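Local coordinates for protein beta-glycosidase (PDB 6T2R) that acts as a family 16 endo-beta-galactosidase, an endo-acting O-glycanase with which a human gut bacterium begins to break down mucin glycans, at residues G73-K78 with M253-V258; E111-L116 with E185-Y190; W123-T128 with I146-N151; N178-N183 with F201-K206. One frame throughout, in Å; residues are numbered along the deposited sequence.

Interaction 1. Residues G73-K78 with M253-V258; sequences GLLILK and MEVDWV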
# COMPACT_ATOMS: atom_id res chain seq x y z
N GLY A 73 15.30 -13.90 3.24
CA GLY A 73 13.87 -14.12 2.97
C GLY A 73 13.00 -12.87 3.16
O GLY A 73 11.78 -13.05 3.27
N LEU A 74 13.59 -11.67 3.15
CA LEU A 74 12.89 -10.35 3.17
C LEU A 74 13.02 -9.63 1.82
O LEU A 74 14.15 -9.55 1.25
CB LEU A 74 13.54 -9.45 4.23
CG LEU A 74 13.41 -9.90 5.67
CD1 LEU A 74 13.97 -8.83 6.58
CD2 LEU A 74 11.96 -10.22 6.02
N LEU A 75 11.95 -8.99 1.37
CA LEU A 75 12.04 -8.02 0.26
C LEU A 75 12.57 -6.68 0.81
O LEU A 75 12.12 -6.28 1.85
CB LEU A 75 10.67 -7.84 -0.40
CG LEU A 75 10.57 -6.62 -1.32
CD1 LEU A 75 11.37 -6.87 -2.59
CD2 LEU A 75 9.10 -6.29 -1.63
N ILE A 76 13.49 -6.01 0.11
CA ILE A 76 14.09 -4.71 0.54
C ILE A 76 13.86 -3.73 -0.58
O ILE A 76 14.26 -4.02 -1.71
CB ILE A 76 15.60 -4.84 0.80
CG1 ILE A 76 15.91 -6.08 1.62
CG2 ILE A 76 16.13 -3.57 1.45
CD1 ILE A 76 15.33 -6.02 2.99
N LEU A 77 13.22 -2.62 -0.29
CA LEU A 77 13.01 -1.54 -1.28
C LEU A 77 13.69 -0.32 -0.72
O LEU A 77 13.51 -0.13 0.50
CB LEU A 77 11.51 -1.32 -1.44
CG LEU A 77 10.75 -2.49 -2.06
CD1 LEU A 77 9.24 -2.26 -1.96
CD2 LEU A 77 11.16 -2.68 -3.51
N LYS A 78 14.50 0.40 -1.52
CA LYS A 78 15.43 1.43 -0.97
C LYS A 78 15.16 2.77 -1.64
O LYS A 78 14.67 2.76 -2.78
CB LYS A 78 16.90 1.04 -1.15
CG LYS A 78 17.22 -0.39 -0.75
CD LYS A 78 18.56 -0.91 -1.26
CE LYS A 78 18.71 -2.38 -0.97
NZ LYS A 78 20.04 -2.88 -1.40
N MET A 253 12.90 -0.05 3.42
CA MET A 253 11.75 -0.70 4.08
C MET A 253 11.96 -2.18 3.79
O MET A 253 12.46 -2.49 2.70
CB MET A 253 10.40 -0.26 3.54
CG MET A 253 10.25 -0.38 2.04
SD MET A 253 8.63 0.21 1.40
CE MET A 253 7.57 -0.32 2.76
N GLU A 254 11.69 -3.01 4.78
CA GLU A 254 11.84 -4.48 4.69
C GLU A 254 10.46 -5.09 4.77
O GLU A 254 9.70 -4.75 5.71
CB GLU A 254 12.69 -5.02 5.85
CG GLU A 254 13.83 -4.09 6.21
CD GLU A 254 14.58 -4.50 7.45
OE1 GLU A 254 15.12 -5.62 7.45
OE2 GLU A 254 14.62 -3.68 8.41
N VAL A 255 10.16 -5.97 3.84
CA VAL A 255 8.84 -6.64 3.79
C VAL A 255 9.04 -8.14 3.98
O VAL A 255 9.65 -8.81 3.11
CB VAL A 255 8.13 -6.30 2.49
CG1 VAL A 255 6.68 -6.76 2.51
CG2 VAL A 255 8.22 -4.81 2.19
N ASP A 256 8.49 -8.63 5.08
CA ASP A 256 8.47 -10.06 5.47
C ASP A 256 7.48 -10.81 4.60
O ASP A 256 7.86 -11.89 4.07
CB ASP A 256 8.15 -10.16 6.96
CG ASP A 256 8.39 -11.52 7.57
OD1 ASP A 256 8.99 -12.38 6.90
OD2 ASP A 256 7.96 -11.69 8.72
N TRP A 257 6.23 -10.32 4.46
CA TRP A 257 5.18 -11.05 3.69
C TRP A 257 3.96 -10.19 3.37
O TRP A 257 3.74 -9.14 4.00
CB TRP A 257 4.72 -12.37 4.37
CG TRP A 257 4.37 -12.31 5.83
CD1 TRP A 257 5.12 -12.82 6.86
CD2 TRP A 257 3.19 -11.76 6.46
NE1 TRP A 257 4.51 -12.58 8.06
CE2 TRP A 257 3.32 -11.96 7.85
CE3 TRP A 257 2.05 -11.09 6.00
CZ2 TRP A 257 2.37 -11.52 8.77
CZ3 TRP A 257 1.12 -10.63 6.91
CH2 TRP A 257 1.25 -10.88 8.27
N VAL A 258 3.17 -10.70 2.42
CA VAL A 258 1.81 -10.21 2.11
C VAL A 258 0.90 -11.40 2.31
O VAL A 258 1.22 -12.46 1.75
CB VAL A 258 1.69 -9.70 0.67
CG1 VAL A 258 0.30 -9.18 0.38
CG2 VAL A 258 2.74 -8.64 0.39

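Interaction 2. Residues E111-L116 with E185-Y190; sequences EVRARL and EDFNVY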
# COMPACT_ATOMS: atom_id res chain seq x y z
N GLU A 111 -3.01 -7.99 4.23
CA GLU A 111 -2.07 -7.65 5.33
C GLU A 111 -0.66 -7.74 4.79
O GLU A 111 -0.36 -8.65 3.95
CB GLU A 111 -2.15 -8.56 6.55
CG GLU A 111 -3.47 -8.54 7.27
CD GLU A 111 -3.54 -9.56 8.41
OE1 GLU A 111 -2.83 -10.55 8.33
OE2 GLU A 111 -4.29 -9.34 9.37
N VAL A 112 0.16 -6.79 5.23
CA VAL A 112 1.60 -6.74 4.86
C VAL A 112 2.39 -6.54 6.14
O VAL A 112 2.07 -5.57 6.92
CB VAL A 112 1.87 -5.63 3.82
CG1 VAL A 112 3.34 -5.55 3.44
CG2 VAL A 112 1.00 -5.82 2.59
N ARG A 113 3.41 -7.36 6.33
CA ARG A 113 4.29 -7.25 7.53
C ARG A 113 5.62 -6.64 7.08
O ARG A 113 6.29 -7.19 6.16
CB ARG A 113 4.40 -8.61 8.23
CG ARG A 113 5.36 -8.57 9.41
CD ARG A 113 5.42 -9.88 10.16
NE ARG A 113 5.94 -9.71 11.51
CZ ARG A 113 7.16 -10.08 11.91
NH1 ARG A 113 8.03 -10.61 11.06
NH2 ARG A 113 7.53 -9.85 13.15
N ALA A 114 5.99 -5.52 7.69
CA ALA A 114 7.09 -4.66 7.21
C ALA A 114 7.75 -4.00 8.39
O ALA A 114 7.04 -3.64 9.38
CB ALA A 114 6.56 -3.61 6.26
N ARG A 115 9.06 -3.78 8.24
CA ARG A 115 9.88 -3.01 9.19
C ARG A 115 10.36 -1.75 8.45
O ARG A 115 10.86 -1.90 7.35
CB ARG A 115 11.00 -3.89 9.73
CG ARG A 115 11.95 -3.15 10.68
CD ARG A 115 12.74 -4.05 11.63
NE ARG A 115 13.57 -4.92 10.84
CZ ARG A 115 14.06 -6.10 11.22
NH1 ARG A 115 13.79 -6.61 12.40
NH2 ARG A 115 14.78 -6.81 10.37
N LEU A 116 10.19 -0.58 9.06
CA LEU A 116 10.52 0.74 8.46
C LEU A 116 11.74 1.32 9.17
O LEU A 116 11.98 0.88 10.30
CB LEU A 116 9.31 1.67 8.61
CG LEU A 116 8.00 1.13 8.04
CD1 LEU A 116 6.88 2.14 8.14
CD2 LEU A 116 8.17 0.67 6.59
N GLU A 185 10.77 0.68 15.27
CA GLU A 185 12.03 -0.07 15.06
C GLU A 185 11.68 -1.55 14.80
O GLU A 185 12.58 -2.28 14.42
CB GLU A 185 13.01 0.15 16.23
CG GLU A 185 13.41 1.63 16.52
CD GLU A 185 13.62 2.66 15.39
OE1 GLU A 185 14.22 2.34 14.33
OE2 GLU A 185 13.19 3.83 15.55
N ASP A 186 10.42 -1.97 14.93
CA ASP A 186 10.01 -3.39 14.76
C ASP A 186 9.21 -3.63 13.48
O ASP A 186 8.75 -2.66 12.83
CB ASP A 186 9.14 -3.87 15.95
CG ASP A 186 9.84 -3.78 17.30
OD1 ASP A 186 11.05 -3.63 17.30
OD2 ASP A 186 9.16 -3.84 18.33
N PHE A 187 8.98 -4.90 13.16
CA PHE A 187 7.97 -5.30 12.17
C PHE A 187 6.59 -4.94 12.74
O PHE A 187 6.34 -5.09 13.95
CB PHE A 187 8.02 -6.79 11.84
CG PHE A 187 9.16 -7.17 10.92
CD1 PHE A 187 9.03 -7.03 9.54
CD2 PHE A 187 10.33 -7.70 11.42
CE1 PHE A 187 10.07 -7.35 8.69
CE2 PHE A 187 11.36 -8.05 10.56
CZ PHE A 187 11.24 -7.85 9.20
N ASN A 188 5.70 -4.48 11.87
CA ASN A 188 4.29 -4.23 12.22
C ASN A 188 3.48 -4.83 11.09
O ASN A 188 4.00 -4.92 9.96
CB ASN A 188 4.05 -2.75 12.41
CG ASN A 188 4.89 -2.14 13.52
OD1 ASN A 188 4.46 -2.12 14.66
ND2 ASN A 188 6.04 -1.56 13.18
N VAL A 189 2.24 -5.20 11.37
CA VAL A 189 1.32 -5.77 10.34
C VAL A 189 0.26 -4.71 9.98
O VAL A 189 -0.60 -4.44 10.83
CB VAL A 189 0.67 -7.06 10.84
CG1 VAL A 189 -0.24 -7.67 9.77
CG2 VAL A 189 1.74 -8.06 11.29
N TYR A 190 0.31 -4.19 8.75
CA TYR A 190 -0.65 -3.21 8.20
C TYR A 190 -1.73 -3.97 7.44
O TYR A 190 -1.39 -4.80 6.57
CB TYR A 190 0.11 -2.17 7.37
CG TYR A 190 1.24 -1.53 8.16
CD1 TYR A 190 0.98 -0.52 9.06
CD2 TYR A 190 2.54 -2.00 8.06
CE1 TYR A 190 1.99 0.04 9.81
CE2 TYR A 190 3.57 -1.45 8.81
CZ TYR A 190 3.29 -0.41 9.67
OH TYR A 190 4.30 0.16 10.41
O HOH W 1 6.53 -1.19 10.35
O HOH W 2 9.10 -0.55 11.71

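Interaction 3. Residues W123-T128 with I146-N151; sequences WPAIWT and IMERLN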
# COMPACT_ATOMS: atom_id res chain seq x y z
N TRP A 123 8.63 8.55 2.90
CA TRP A 123 7.20 8.20 3.12
C TRP A 123 6.88 6.94 2.34
O TRP A 123 6.12 6.95 1.37
CB TRP A 123 6.28 9.38 2.77
CG TRP A 123 6.41 9.96 1.40
CD1 TRP A 123 7.55 10.33 0.76
CD2 TRP A 123 5.33 10.34 0.54
NE1 TRP A 123 7.25 10.88 -0.46
CE2 TRP A 123 5.89 10.89 -0.62
CE3 TRP A 123 3.94 10.22 0.61
CZ2 TRP A 123 5.12 11.33 -1.70
CZ3 TRP A 123 3.18 10.65 -0.46
CH2 TRP A 123 3.77 11.20 -1.59
N PRO A 124 7.46 5.80 2.78
CA PRO A 124 7.09 4.49 2.23
C PRO A 124 5.58 4.22 2.41
O PRO A 124 5.05 4.63 3.41
CB PRO A 124 7.88 3.50 3.08
CG PRO A 124 8.07 4.27 4.38
CD PRO A 124 8.37 5.67 3.92
N ALA A 125 4.95 3.59 1.43
CA ALA A 125 3.50 3.37 1.39
C ALA A 125 3.18 1.92 1.04
O ALA A 125 3.97 1.26 0.32
CB ALA A 125 2.83 4.32 0.42
N ILE A 126 2.04 1.45 1.52
CA ILE A 126 1.39 0.16 1.12
C ILE A 126 -0.04 0.52 0.77
O ILE A 126 -0.74 1.10 1.62
CB ILE A 126 1.47 -0.86 2.27
CG1 ILE A 126 2.91 -1.13 2.69
CG2 ILE A 126 0.71 -2.13 1.91
CD1 ILE A 126 3.11 -1.88 4.00
N TRP A 127 -0.50 0.21 -0.43
CA TRP A 127 -1.77 0.79 -0.88
C TRP A 127 -2.31 0.04 -2.08
O TRP A 127 -1.55 -0.74 -2.69
CB TRP A 127 -1.57 2.28 -1.12
CG TRP A 127 -0.54 2.69 -2.13
CD1 TRP A 127 0.81 2.46 -2.13
CD2 TRP A 127 -0.78 3.59 -3.24
NE1 TRP A 127 1.40 3.11 -3.19
CE2 TRP A 127 0.45 3.80 -3.88
CE3 TRP A 127 -1.94 4.21 -3.75
CZ2 TRP A 127 0.57 4.61 -5.00
CZ3 TRP A 127 -1.83 5.01 -4.86
CH2 TRP A 127 -0.58 5.20 -5.47
N THR A 128 -3.59 0.27 -2.36
CA THR A 128 -4.29 -0.37 -3.48
C THR A 128 -5.06 0.66 -4.32
O THR A 128 -5.51 1.68 -3.80
CB THR A 128 -5.23 -1.48 -3.00
OG1 THR A 128 -6.41 -0.88 -2.46
CG2 THR A 128 -4.53 -2.42 -2.04
N ILE A 146 -3.13 1.56 2.87
CA ILE A 146 -3.00 0.62 4.03
C ILE A 146 -1.90 1.12 4.98
O ILE A 146 -2.02 0.92 6.19
CB ILE A 146 -2.75 -0.80 3.52
CG1 ILE A 146 -3.82 -1.21 2.51
CG2 ILE A 146 -2.64 -1.76 4.69
CD1 ILE A 146 -3.60 -2.51 1.76
N MET A 147 -0.87 1.80 4.45
CA MET A 147 0.22 2.37 5.30
C MET A 147 0.90 3.53 4.57
O MET A 147 1.27 3.38 3.39
CB MET A 147 1.24 1.27 5.61
CG MET A 147 2.25 1.60 6.68
SD MET A 147 3.56 2.71 6.13
CE MET A 147 4.40 1.67 4.93
N GLU A 148 1.08 4.65 5.27
CA GLU A 148 2.01 5.75 4.94
C GLU A 148 2.76 6.12 6.21
O GLU A 148 2.10 6.27 7.22
CB GLU A 148 1.18 6.88 4.38
CG GLU A 148 0.36 6.40 3.20
CD GLU A 148 -0.07 7.51 2.30
OE1 GLU A 148 -1.23 7.98 2.50
OE2 GLU A 148 0.75 7.90 1.45
N ARG A 149 4.09 6.12 6.19
CA ARG A 149 4.92 6.54 7.35
C ARG A 149 5.87 7.67 6.90
O ARG A 149 6.79 7.45 6.08
CB ARG A 149 5.63 5.34 7.97
CG ARG A 149 5.95 5.53 9.45
CD ARG A 149 6.98 6.62 9.75
NE ARG A 149 8.26 6.11 9.29
CZ ARG A 149 9.13 5.46 10.06
NH1 ARG A 149 8.94 5.33 11.36
NH2 ARG A 149 10.21 4.95 9.51
N LEU A 150 5.64 8.84 7.48
CA LEU A 150 6.36 10.11 7.19
C LEU A 150 7.61 10.23 8.06
O LEU A 150 7.49 10.15 9.31
CB LEU A 150 5.41 11.28 7.49
CG LEU A 150 4.58 11.82 6.32
CD1 LEU A 150 4.09 10.72 5.41
CD2 LEU A 150 3.42 12.65 6.83
N ASN A 151 8.74 10.52 7.44
CA ASN A 151 9.92 11.04 8.17
C ASN A 151 10.33 10.00 9.22
O ASN A 151 10.57 8.84 8.84
CB ASN A 151 9.60 12.44 8.72
CG ASN A 151 9.41 13.42 7.58
OD1 ASN A 151 10.30 13.57 6.74
ND2 ASN A 151 8.24 14.04 7.50

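Interaction 4. Residues N178-N183 with F201-K206; sequences NTIPIN and FHVNGK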
# COMPACT_ATOMS: atom_id res chain seq x y z
N ASN A 178 -7.07 8.24 9.50
CA ASN A 178 -6.71 8.31 10.93
C ASN A 178 -5.29 7.77 11.11
O ASN A 178 -4.90 6.84 10.39
CB ASN A 178 -7.73 7.55 11.78
CG ASN A 178 -7.75 8.01 13.22
OD1 ASN A 178 -7.74 9.20 13.45
ND2 ASN A 178 -7.76 7.10 14.18
N THR A 179 -4.58 8.29 12.10
CA THR A 179 -3.25 7.81 12.51
C THR A 179 -3.39 6.86 13.69
O THR A 179 -4.39 6.89 14.38
CB THR A 179 -2.31 8.96 12.89
OG1 THR A 179 -2.88 9.53 14.05
CG2 THR A 179 -2.13 9.98 11.80
N ILE A 180 -2.42 5.98 13.81
CA ILE A 180 -2.29 5.01 14.91
C ILE A 180 -0.79 4.81 15.16
O ILE A 180 0.02 4.90 14.24
CB ILE A 180 -3.06 3.72 14.58
CG1 ILE A 180 -3.05 2.74 15.76
CG2 ILE A 180 -2.56 3.06 13.30
CD1 ILE A 180 -4.22 1.81 15.79
N PRO A 181 -0.37 4.69 16.43
CA PRO A 181 1.04 4.48 16.74
C PRO A 181 1.50 3.12 16.24
O PRO A 181 0.66 2.19 16.20
CB PRO A 181 1.14 4.55 18.29
CG PRO A 181 -0.18 5.18 18.73
CD PRO A 181 -1.19 4.83 17.65
N ILE A 182 2.80 3.03 15.96
CA ILE A 182 3.51 1.77 15.63
C ILE A 182 4.72 1.59 16.55
O ILE A 182 5.12 2.54 17.23
CB ILE A 182 3.93 1.78 14.14
CG1 ILE A 182 4.92 2.90 13.84
CG2 ILE A 182 2.70 1.86 13.23
CD1 ILE A 182 5.67 2.68 12.55
N ASN A 183 5.30 0.39 16.54
CA ASN A 183 6.65 0.12 17.09
C ASN A 183 7.62 0.42 15.96
O ASN A 183 7.83 -0.43 15.11
CB ASN A 183 6.75 -1.32 17.60
CG ASN A 183 5.66 -1.63 18.59
OD1 ASN A 183 4.86 -2.53 18.37
ND2 ASN A 183 5.58 -0.84 19.65
N PHE A 201 -9.57 -0.70 8.92
CA PHE A 201 -8.09 -0.60 8.93
C PHE A 201 -7.55 -1.09 10.27
O PHE A 201 -8.11 -0.75 11.30
CB PHE A 201 -7.66 0.84 8.68
CG PHE A 201 -7.94 1.31 7.27
CD1 PHE A 201 -7.01 1.11 6.24
CD2 PHE A 201 -9.12 1.95 6.97
CE1 PHE A 201 -7.28 1.54 4.94
CE2 PHE A 201 -9.38 2.39 5.67
CZ PHE A 201 -8.46 2.20 4.67
N HIS A 202 -6.49 -1.89 10.22
CA HIS A 202 -5.83 -2.49 11.39
C HIS A 202 -4.34 -2.25 11.26
O HIS A 202 -3.84 -2.23 10.12
CB HIS A 202 -6.12 -4.00 11.51
CG HIS A 202 -7.55 -4.33 11.73
ND1 HIS A 202 -8.38 -4.71 10.69
CD2 HIS A 202 -8.31 -4.30 12.85
CE1 HIS A 202 -9.59 -4.94 11.18
NE2 HIS A 202 -9.58 -4.68 12.51
N VAL A 203 -3.70 -2.01 12.40
CA VAL A 203 -2.24 -2.15 12.61
C VAL A 203 -2.05 -3.16 13.76
O VAL A 203 -2.70 -2.97 14.81
CB VAL A 203 -1.61 -0.78 12.90
CG1 VAL A 203 -0.16 -0.90 13.24
CG2 VAL A 203 -1.80 0.18 11.74
N ASN A 204 -1.25 -4.21 13.52
CA ASN A 204 -1.03 -5.36 14.45
C ASN A 204 -2.37 -5.89 14.99
O ASN A 204 -2.41 -6.22 16.14
CB ASN A 204 -0.08 -4.92 15.57
CG ASN A 204 1.21 -4.39 14.99
OD1 ASN A 204 1.71 -4.94 14.02
ND2 ASN A 204 1.73 -3.29 15.53
N GLY A 205 -3.45 -5.94 14.21
CA GLY A 205 -4.70 -6.52 14.73
C GLY A 205 -5.54 -5.56 15.59
O GLY A 205 -6.70 -5.87 15.81
N LYS A 206 -5.01 -4.40 15.95
CA LYS A 206 -5.74 -3.27 16.56
C LYS A 206 -6.50 -2.51 15.46
O LYS A 206 -5.91 -2.17 14.43
CB LYS A 206 -4.74 -2.41 17.32
CG LYS A 206 -5.31 -1.20 18.07
CD LYS A 206 -5.77 -1.45 19.51
CE LYS A 206 -7.26 -1.25 19.72
NZ LYS A 206 -7.75 -1.90 20.96

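Interaction 1. Residues G73-K78 with M253-V258
An antiparallel strand pair makes this contact: L75 faces V255 and L77 faces M253 as hydrogen-bonded pairs, and I76 sits opposite E254 in the non-hydrogen-bonded position between them. V255 N gives a nearly straight bond to L75 O at 2.8 Å, and at the next hydrogen-bonded pair M253 N reaches L77 O at 3.0 Å. The side chains of L75, L77, M253 and V255 all go to one face. L75 and V255 run together off that face, with their CB atoms 4.1 Å apart. M253 places its CG between its own N and carbonyl carbon (chi1 53°), which sets that methylene against L77 CB at 3.8 Å. In the jelly-roll sandwich of family 16 this is an inward face, and F37, P124 and I232 pack on it. On the opposite face I76 runs alongside E254, its CD1 4.0 Å from E254 CB, and L74 CD1 approaches E254 OE1 at 3.5 Å. Apolar carbons thus line the stem of E254, while its OE2 is held by a salt bridge to R115 of the next strand and a hydrogen bond with H117 just beyond it. The other branch of L74, CD2, lies 3.5 Å from D256 CA. D256 and W257 together face R113 in a classic beta bulge, and D256 OD2 forms a salt bridge with R113.

Interaction 2. Residues E111-L116 with E185-Y190
The F187 ring is held between two arginines of the facing strand, in an antiparallel strand pair of the jelly roll that sets R113 opposite V189 and A114 opposite N188. R115 CB sits over the centre of one face, 3.7 Å from the ring centroid in a CH-pi contact, R113 NH1 lies over the opposite face, offset toward the rim, and A114 N is at the ring's edge, in its plane. The R113 guanidinium is turned only 19° from the ring plane, with F187 CB over its centre. R115 bends at chi3 (62°), which turns a face of its guanidinium to F187 CE2; that carbon sits over the centre of the group, 3.4 Å from R115 CZ, with the two planes 42° apart. Salt bridges from R113 to D256 and from R115 to E254 tie the arginines to the strand on their other side, which probably helps hold them beside the ring. V189 continues this face, its CG1 3.8 Å from E111 CB. On the buried face the Y190 ring has A114 O near its plane at the edge. Backbone bonds join V112 with Y190 and A114 with N188. A114 O has a second donor, a water 2.7 Å away that accepts from N188 ND2 and lies 2.6 Å from Y190 OH.

Interaction 3. Residues W123-T128 with I146-N151
W123 meets the other segment first through its backbone, where W123 CA points its hydrogen almost straight at R149 O, 3.1 Å away. W123 CB rests on L150 CD1 at 3.7 Å, and the indole runs alongside the E148 side chain, with ring and carboxylate planes 31° apart. P124 follows with its CD against R149 O, while P124 O takes a weak bond from R149 N and has M147 CE 3.4 Å away. A125 and E148 form a non-hydrogen-bonded antiparallel pair, and the CB atoms of both go to the same face. At I126 the pairing becomes irregular: I126 N bonds to M147 O at 2.8 Å, and I126 O accepts M147 N at 2.9 Å. I146 N adds a weak, strongly bent bond to I126 O, so I146 and M147 together face one residue, a classic beta bulge. The sequence from E143 through D145 to E148 matches the ExDxxE active-site signature of family 16, whose bulged form carries the extra residue seen here. Bent at chi2 and chi3, M147 curls its CE back to I126 CG1 at 3.9 Å. W127 touches E143 and D145, its NE1 bonded to D233. Last comes T128, whose CG2 touches I146 CD1 at 3.9 Å while OG1 bonds with Q228.

Interaction 4. Residues N178-N183 with F201-K206
V203 meets I180 and I182 across this contact. V203 CG2 presses on I180 CG2 at 3.4 Å, tighter than usual for two methyl groups, and V203 CG1 lies 4.0 Å from I182 CG2. The side chains of I180 and V203 are oppositely directed and overlap along their flanks. I180 keeps CG1 anti to its backbone N (chi1 -175°), which sends CD1 on to K206 CG at 3.9 Å. V203 and K206 thus give I180 a surface from both ends of one turn, met by different branches of the isoleucine. No hydrogen bond crosses the contact, and the CA atoms of I180 and V203 stay 7.5 Å apart, so the contact is made mainly by side chains. The V203-K206 segment is a type I' turn, the tight connection of a two-residue beta hairpin between the strands 198-203 and 206-212 of the jelly roll. It is closed by V203 N to K206 O at 3.0 Å and by K206 N to V203 O at 2.9 Å. G205 takes the positive phi (82°) of the third position of this turn. N204 is held by the strand beside it: OD1 accepts V189 N, and ND2 bonds to N188 OD1. N188 ND2 in turn bonds to N183 O, so a single asparagine links the turn to the end of the 178-183 segment. Y190 packs on both I182 and V203, and further out backbone bonds from I180 to V156 and from I182 to S154 set the position of the isoleucines.

How the interactions relate
Interactions 1 and 2 are successive strand pairings in one sheet, since strands 251-263 and 108-116 are neighbours, and charged pairs join them. Interaction 3 is the most deeply buried, its centre about 6 Å from that of the chain, and pairs strands irregularly; M147 and I146 pack on Y190, and I126 on V112, so it meets interaction 2 through apolar groups. Interaction 4 lies nearer the surface, with a small methyl contact in place of backbone pairing. It reaches interaction 2 through asparagine side chains. Regular backbone bonding therefore dominates interactions 1 and 2, a bulge marks interaction 3, and a hairpin turn interaction 4.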